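Local coordinates for RabGDI protein (Plasmodium falciparum 3D7, PDB 3P1W) that probably acts as a Rab GDP-dissociation inhibitor, one of a family that keeps Rab GTPases in their GDP-bound form during membrane traffic, at residues 206-210 with 211-215. Numbering follows the deposited sequence.
Sequences IDFLG and HAVAL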
loop_
_atom_site.group_PDB
_atom_site.type_symbol
_atom_site.label_atom_id
_atom_site.label_comp_id
_atom_site.label_asym_id
_atom_site.label_seq_id
_atom_site.Cartn_x
_atom_site.Cartn_y
_atom_site.Cartn_z
ATOM N N ILE A 206 13.811 -16.668 -8.351
ATOM C CA ILE A 206 13.320 -16.657 -6.974
ATOM C C ILE A 206 13.117 -15.213 -6.495
ATOM O O ILE A 206 12.106 -14.889 -5.856
ATOM C CB ILE A 206 14.289 -17.427 -6.033
ATOM C CG1 ILE A 206 14.213 -18.935 -6.334
ATOM C CG2 ILE A 206 13.946 -17.176 -4.567
ATOM C CD1 ILE A 206 15.392 -19.767 -5.813
ATOM N N ASP A 207 14.067 -14.351 -6.839
ATOM C CA ASP A 207 13.978 -12.937 -6.495
ATOM C C ASP A 207 12.699 -12.277 -6.966
ATOM O O ASP A 207 12.005 -11.652 -6.151
ATOM C CB ASP A 207 15.154 -12.166 -7.080
ATOM C CG ASP A 207 16.460 -12.516 -6.432
ATOM O OD1 ASP A 207 16.437 -13.165 -5.360
ATOM O OD2 ASP A 207 17.512 -12.145 -7.022
ATOM N N PHE A 208 12.377 -12.367 -8.262
ATOM C CA PHE A 208 11.173 -11.664 -8.740
ATOM C C PHE A 208 9.905 -12.408 -8.348
ATOM O O PHE A 208 8.869 -11.781 -8.104
ATOM C CB PHE A 208 11.207 -11.314 -10.242
ATOM C CG PHE A 208 10.837 -12.455 -11.170
ATOM C CD1 PHE A 208 9.512 -12.829 -11.340
ATOM C CD2 PHE A 208 11.813 -13.104 -11.910
ATOM C CE1 PHE A 208 9.172 -13.865 -12.208
ATOM C CE2 PHE A 208 11.480 -14.135 -12.778
ATOM C CZ PHE A 208 10.164 -14.517 -12.922
ATOM N N LEU A 209 9.965 -13.740 -8.276
ATOM C CA LEU A 209 8.783 -14.471 -7.783
ATOM C C LEU A 209 8.400 -14.060 -6.367
ATOM O O LEU A 209 7.231 -13.820 -6.080
ATOM C CB LEU A 209 8.996 -15.983 -7.842
ATOM C CG LEU A 209 8.967 -16.509 -9.274
ATOM C CD1 LEU A 209 9.416 -17.959 -9.335
ATOM C CD2 LEU A 209 7.576 -16.322 -9.834
ATOM N N GLY A 210 9.378 -14.007 -5.478
ATOM C CA GLY A 210 9.114 -13.698 -4.086
ATOM C C GLY A 210 8.663 -12.259 -3.857
ATOM O O GLY A 210 7.713 -12.010 -3.099
ATOM N N HIS A 211 9.359 -11.327 -4.497
ATOM C CA HIS A 211 9.171 -9.916 -4.241
ATOM C C HIS A 211 8.098 -9.285 -5.118
ATOM O O HIS A 211 7.398 -8.401 -4.656
ATOM C CB HIS A 211 10.497 -9.175 -4.377
ATOM C CG HIS A 211 11.485 -9.537 -3.314
ATOM N ND1 HIS A 211 11.902 -8.645 -2.345
ATOM C CD2 HIS A 211 12.066 -10.723 -3.012
ATOM C CE1 HIS A 211 12.753 -9.255 -1.534
ATOM N NE2 HIS A 211 12.848 -10.523 -1.899
ATOM N N ALA A 212 7.950 -9.745 -6.359
ATOM C CA ALA A 212 7.065 -9.078 -7.327
ATOM C C ALA A 212 5.788 -9.853 -7.675
ATOM O O ALA A 212 4.893 -9.296 -8.308
ATOM C CB ALA A 212 7.862 -8.735 -8.624
ATOM N N VAL A 213 5.728 -11.134 -7.325
ATOM C CA VAL A 213 4.541 -11.969 -7.620
ATOM C C VAL A 213 3.883 -12.401 -6.293
ATOM O O VAL A 213 2.697 -12.143 -6.088
ATOM C CB VAL A 213 4.874 -13.165 -8.559
ATOM C CG1 VAL A 213 3.622 -14.021 -8.845
ATOM C CG2 VAL A 213 5.455 -12.654 -9.863
ATOM N N ALA A 214 4.649 -13.026 -5.396
ATOM C CA ALA A 214 4.176 -13.300 -4.040
ATOM C C ALA A 214 4.075 -12.029 -3.155
ATOM O O ALA A 214 3.434 -12.043 -2.091
ATOM C CB ALA A 214 5.069 -14.343 -3.373
ATOM N N LEU A 215 4.729 -10.953 -3.592
ATOM C CA LEU A 215 4.636 -9.621 -2.953
ATOM C C LEU A 215 5.135 -9.575 -1.511
ATOM O O LEU A 215 4.660 -8.782 -0.666
ATOM C CB LEU A 215 3.221 -9.049 -3.089
ATOM C CG LEU A 215 2.774 -8.866 -4.548
ATOM C CD1 LEU A 215 1.308 -8.442 -4.569
ATOM C CD2 LEU A 215 3.668 -7.873 -5.357
#
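Leu-209 and Val-213 meet one turn apart on helix 203-213, where its alpha-helical bonding widens into a pi-type turn. The CG2 methyl of Val-213 lies 4.2 Å from CD2 of Leu-209 and approaches the edge of the Phe-208 ring, 4.3 Å from CD1. Val-213 turns CG1 away from its own N (chi1 180°), which puts CG2 beside that N, facing Leu-209 and Phe-208. Branched and aromatic groups suit this buried face, which packs on Tyr-168 of helix 158-173; Val-213 also reaches Ile-233 of helix 226-243.

Behind the side chains, the spacing of the backbone bonds changes. His-211 N to Asp-207 O (3.1 Å) and Ala-212 N to Phe-208 O (2.8 Å) keep the alpha-helical step of four residues. Leu-209 O then takes a weak bond from Val-213 N at 3.3 Å and a nearly straight one (N-H...O angle 178°) from Ala-214 N, five residues on. Small Ala-214 fits beside Thr-229 and Ile-233, and Leu-215 is the first residue to abandon helical backbone angles, with positive phi.

On another side, buried polar groups are satisfied from outside: Asp-207 OD2 is hydrogen-bonded to Asn-353, while in the His-211 ring ND1 is hydrogen-bonded to Asp-360 and NE2 to Asp-219, and CD2 rests 3.3 Å from Asp-207 O.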